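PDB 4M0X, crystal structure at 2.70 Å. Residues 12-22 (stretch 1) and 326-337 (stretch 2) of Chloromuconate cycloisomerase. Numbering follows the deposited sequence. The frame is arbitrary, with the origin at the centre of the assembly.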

# COMPACT_ATOMS: atom_id res chain seq x y z
N ILE A 12 -29.90 -14.79 -38.11
CA ILE A 12 -29.10 -13.62 -38.42
C ILE A 12 -29.96 -12.59 -39.23
O ILE A 12 -30.50 -12.92 -40.29
CB ILE A 12 -27.78 -14.06 -39.12
CG1 ILE A 12 -27.00 -15.01 -38.21
CG2 ILE A 12 -26.89 -12.90 -39.50
CD1 ILE A 12 -25.96 -15.86 -38.94
N VAL A 13 -30.10 -11.38 -38.70
CA VAL A 13 -30.91 -10.34 -39.34
C VAL A 13 -30.08 -9.10 -39.70
O VAL A 13 -29.22 -8.65 -38.92
CB VAL A 13 -32.04 -9.88 -38.40
CG1 VAL A 13 -32.85 -8.75 -39.05
CG2 VAL A 13 -32.89 -11.05 -37.97
N ASP A 14 -30.31 -8.53 -40.86
CA ASP A 14 -29.55 -7.32 -41.22
C ASP A 14 -30.56 -6.22 -41.31
O ASP A 14 -31.58 -6.38 -41.97
CB ASP A 14 -28.82 -7.44 -42.56
CG ASP A 14 -27.71 -8.51 -42.57
OD1 ASP A 14 -26.80 -8.53 -41.68
OD2 ASP A 14 -27.74 -9.32 -43.53
N LEU A 15 -30.29 -5.11 -40.66
CA LEU A 15 -31.27 -4.02 -40.60
C LEU A 15 -30.77 -2.75 -41.24
O LEU A 15 -29.72 -2.23 -40.87
CB LEU A 15 -31.71 -3.76 -39.15
CG LEU A 15 -32.55 -4.88 -38.54
CD1 LEU A 15 -32.97 -4.51 -37.13
CD2 LEU A 15 -33.77 -5.19 -39.40
N PRO A 16 -31.53 -2.24 -42.20
CA PRO A 16 -31.19 -0.99 -42.89
C PRO A 16 -31.04 0.16 -41.90
O PRO A 16 -31.89 0.36 -41.05
CB PRO A 16 -32.39 -0.76 -43.80
CG PRO A 16 -33.51 -1.38 -43.05
CD PRO A 16 -32.90 -2.66 -42.53
N SER A 17 -29.95 0.91 -42.01
CA SER A 17 -29.62 1.96 -41.04
C SER A 17 -29.49 3.34 -41.67
O SER A 17 -28.85 3.49 -42.70
CB SER A 17 -28.33 1.60 -40.32
OG SER A 17 -27.67 2.79 -39.95
N ARG A 18 -30.04 4.34 -41.00
CA ARG A 18 -30.21 5.70 -41.55
C ARG A 18 -28.92 6.41 -41.99
O ARG A 18 -28.94 7.19 -42.94
CB ARG A 18 -31.00 6.57 -40.57
CG ARG A 18 -31.78 7.68 -41.21
CD ARG A 18 -32.74 8.32 -40.22
NE ARG A 18 -34.11 7.80 -40.33
CZ ARG A 18 -34.60 6.79 -39.61
NH1 ARG A 18 -33.82 6.17 -38.72
NH2 ARG A 18 -35.86 6.41 -39.76
N ARG A 19 -27.81 6.15 -41.30
CA ARG A 19 -26.49 6.65 -41.72
C ARG A 19 -25.39 5.67 -41.29
O ARG A 19 -25.59 4.87 -40.37
CB ARG A 19 -26.22 8.09 -41.24
CG ARG A 19 -26.37 8.36 -39.74
CD ARG A 19 -25.55 9.58 -39.32
NE ARG A 19 -25.45 9.75 -37.86
CZ ARG A 19 -24.74 8.98 -37.02
NH1 ARG A 19 -24.06 7.93 -37.47
NH2 ARG A 19 -24.74 9.25 -35.72
N PRO A 20 -24.23 5.70 -41.97
CA PRO A 20 -23.18 4.75 -41.55
C PRO A 20 -22.59 5.18 -40.21
O PRO A 20 -22.58 6.39 -39.91
CB PRO A 20 -22.15 4.85 -42.68
CG PRO A 20 -22.35 6.22 -43.27
CD PRO A 20 -23.81 6.52 -43.13
N HIS A 21 -22.14 4.22 -39.40
CA HIS A 21 -21.60 4.51 -38.05
C HIS A 21 -20.13 4.06 -37.90
O HIS A 21 -19.85 2.88 -37.66
CB HIS A 21 -22.48 3.90 -36.95
CG HIS A 21 -22.40 4.61 -35.62
ND1 HIS A 21 -23.24 5.64 -35.27
CD2 HIS A 21 -21.58 4.42 -34.56
CE1 HIS A 21 -22.94 6.07 -34.06
NE2 HIS A 21 -21.93 5.34 -33.60
N LYS A 22 -19.21 5.02 -38.04
CA LYS A 22 -17.77 4.75 -37.98
C LYS A 22 -17.23 4.73 -36.54
O LYS A 22 -17.25 5.75 -35.85
CB LYS A 22 -16.98 5.75 -38.85
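Stretch 2, residues 326-337: LFGPGLLIDEVV

Stretch 1 enters as an extended strand already under way at Ile-12, turns a corner at Arg-18 and Arg-19, and resumes extended geometry toward Lys-22. Stretch 2 has helical phi/psi angles from Phe-327 to Leu-331 without the regular bonding of a helix; it then opens into an irregular, largely extended loop. The two chains run antiparallel: Val-336 lies nearest Val-13, Leu-332 nearest Ser-17 and Leu-331 nearest Arg-18. Their backbones join at a single bridge, Ser-17 with Leu-332, where the CA atoms are 4.5 Å apart. Two hydrogen bonds flank it: Ile-333 N donates to Pro-16 O at 3.0 Å, and Arg-18 N to Leu-331 O at 2.7 Å. Proline has no amide hydrogen, but its carbonyl remains free to accept, so Pro-16 can serve here.

Before the bridge, stretch 1 offers branched apolar side chains to stretch 2. Val-13 and Leu-15 both point toward it and are buried. Val-13 CG1 meets Val-336 CG1 at 3.9 Å, while Leu-15 CD1 reaches Leu-332 CD1 at 3.9 Å; leucine's longer side chain also brings its CD2 to 3.7 Å from the backbone Asp-334 O. The compact ring of Pro-16 packs closely on Ile-333, with CB 3.4 Å from CG1.

At the corner, Arg-18 combines length with polarity. Arg-18 NH1 makes a weak hydrogen bond to Leu-332 O at 3.1 Å, near the guanidinium plane, and Ile-333 CG2 covers one face of the group. Arg-19 likewise lays a guanidinium face against Leu-331, NH2 to CD1 being 3.9 Å, while its NH1 donates to His-21 ND1 at 3.3 Å within stretch 1. His-21, though poorly ordered, points toward stretch 2, and its CE1 lies 4.2 Å from Phe-327 CZ, extending the contact to Phe-327, where the residues with helical phi/psi begin.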

# COMPACT_ATOMS: atom_id res chain seq x y z
N LEU A 326 -29.40 5.48 -25.46
CA LEU A 326 -30.17 4.51 -26.23
C LEU A 326 -30.82 5.10 -27.46
O LEU A 326 -32.03 4.98 -27.62
CB LEU A 326 -31.22 3.82 -25.39
CG LEU A 326 -30.76 2.58 -24.64
CD1 LEU A 326 -31.89 2.07 -23.76
CD2 LEU A 326 -30.34 1.51 -25.63
N PHE A 327 -30.02 5.72 -28.33
CA PHE A 327 -30.49 6.42 -29.54
C PHE A 327 -30.47 5.44 -30.71
O PHE A 327 -31.08 5.69 -31.75
CB PHE A 327 -29.53 7.56 -29.87
CG PHE A 327 -28.15 7.06 -30.21
CD1 PHE A 327 -27.85 6.63 -31.49
CD2 PHE A 327 -27.19 6.96 -29.23
CE1 PHE A 327 -26.60 6.12 -31.80
CE2 PHE A 327 -25.93 6.45 -29.53
CZ PHE A 327 -25.64 6.03 -30.82
N GLY A 328 -29.75 4.34 -30.57
CA GLY A 328 -29.52 3.40 -31.66
C GLY A 328 -30.73 3.09 -32.52
O GLY A 328 -30.74 3.41 -33.71
N PRO A 329 -31.76 2.44 -31.93
CA PRO A 329 -33.02 2.22 -32.65
C PRO A 329 -33.53 3.44 -33.47
O PRO A 329 -33.88 3.29 -34.61
CB PRO A 329 -33.99 1.85 -31.54
CG PRO A 329 -33.12 1.14 -30.56
CD PRO A 329 -31.84 1.92 -30.55
N GLY A 330 -33.56 4.64 -32.90
CA GLY A 330 -33.93 5.85 -33.65
C GLY A 330 -33.31 5.98 -35.04
O GLY A 330 -33.97 6.46 -35.97
N LEU A 331 -32.05 5.54 -35.16
CA LEU A 331 -31.30 5.44 -36.41
C LEU A 331 -31.58 4.26 -37.37
O LEU A 331 -31.03 4.23 -38.48
CB LEU A 331 -29.80 5.45 -36.11
CG LEU A 331 -29.18 6.83 -35.88
CD1 LEU A 331 -27.68 6.66 -35.71
CD2 LEU A 331 -29.51 7.84 -36.99
N LEU A 332 -32.39 3.28 -36.97
CA LEU A 332 -32.75 2.19 -37.88
C LEU A 332 -33.95 2.61 -38.72
O LEU A 332 -34.83 3.27 -38.18
CB LEU A 332 -33.08 0.92 -37.09
CG LEU A 332 -31.97 0.38 -36.19
CD1 LEU A 332 -32.36 -0.96 -35.59
CD2 LEU A 332 -30.65 0.25 -36.93
N ILE A 333 -33.99 2.30 -40.03
CA ILE A 333 -35.19 2.59 -40.83
C ILE A 333 -36.23 1.49 -40.75
O ILE A 333 -37.40 1.75 -41.00
CB ILE A 333 -34.98 3.05 -42.30
CG1 ILE A 333 -34.10 2.10 -43.07
CG2 ILE A 333 -34.39 4.45 -42.36
CD1 ILE A 333 -32.73 2.69 -43.39
N ASP A 334 -35.84 0.29 -40.35
CA ASP A 334 -36.82 -0.77 -40.10
C ASP A 334 -36.28 -1.80 -39.10
O ASP A 334 -35.09 -1.83 -38.84
CB ASP A 334 -37.20 -1.44 -41.41
CG ASP A 334 -38.57 -2.11 -41.37
OD1 ASP A 334 -39.10 -2.45 -40.29
OD2 ASP A 334 -39.11 -2.33 -42.47
N GLU A 335 -37.16 -2.64 -38.57
CA GLU A 335 -36.87 -3.48 -37.40
C GLU A 335 -37.59 -4.83 -37.47
O GLU A 335 -38.32 -5.09 -38.41
CB GLU A 335 -37.24 -2.74 -36.11
CG GLU A 335 -36.56 -1.39 -35.98
CD GLU A 335 -36.13 -1.03 -34.54
OE1 GLU A 335 -35.70 -1.96 -33.78
OE2 GLU A 335 -36.21 0.21 -34.21
N VAL A 336 -37.36 -5.72 -36.50
CA VAL A 336 -38.17 -6.95 -36.46
C VAL A 336 -39.27 -6.89 -35.38
O VAL A 336 -39.87 -7.89 -35.04
CB VAL A 336 -37.35 -8.28 -36.43
CG1 VAL A 336 -36.41 -8.34 -37.62
CG2 VAL A 336 -36.58 -8.47 -35.13
N VAL A 337 -39.55 -5.70 -34.87
CA VAL A 337 -40.65 -5.57 -33.91
C VAL A 337 -41.86 -4.92 -34.54
O VAL A 337 -41.76 -4.31 -35.58
CB VAL A 337 -40.25 -4.89 -32.58
CG1 VAL A 337 -39.33 -5.81 -31.80
CG2 VAL A 337 -39.63 -3.52 -32.78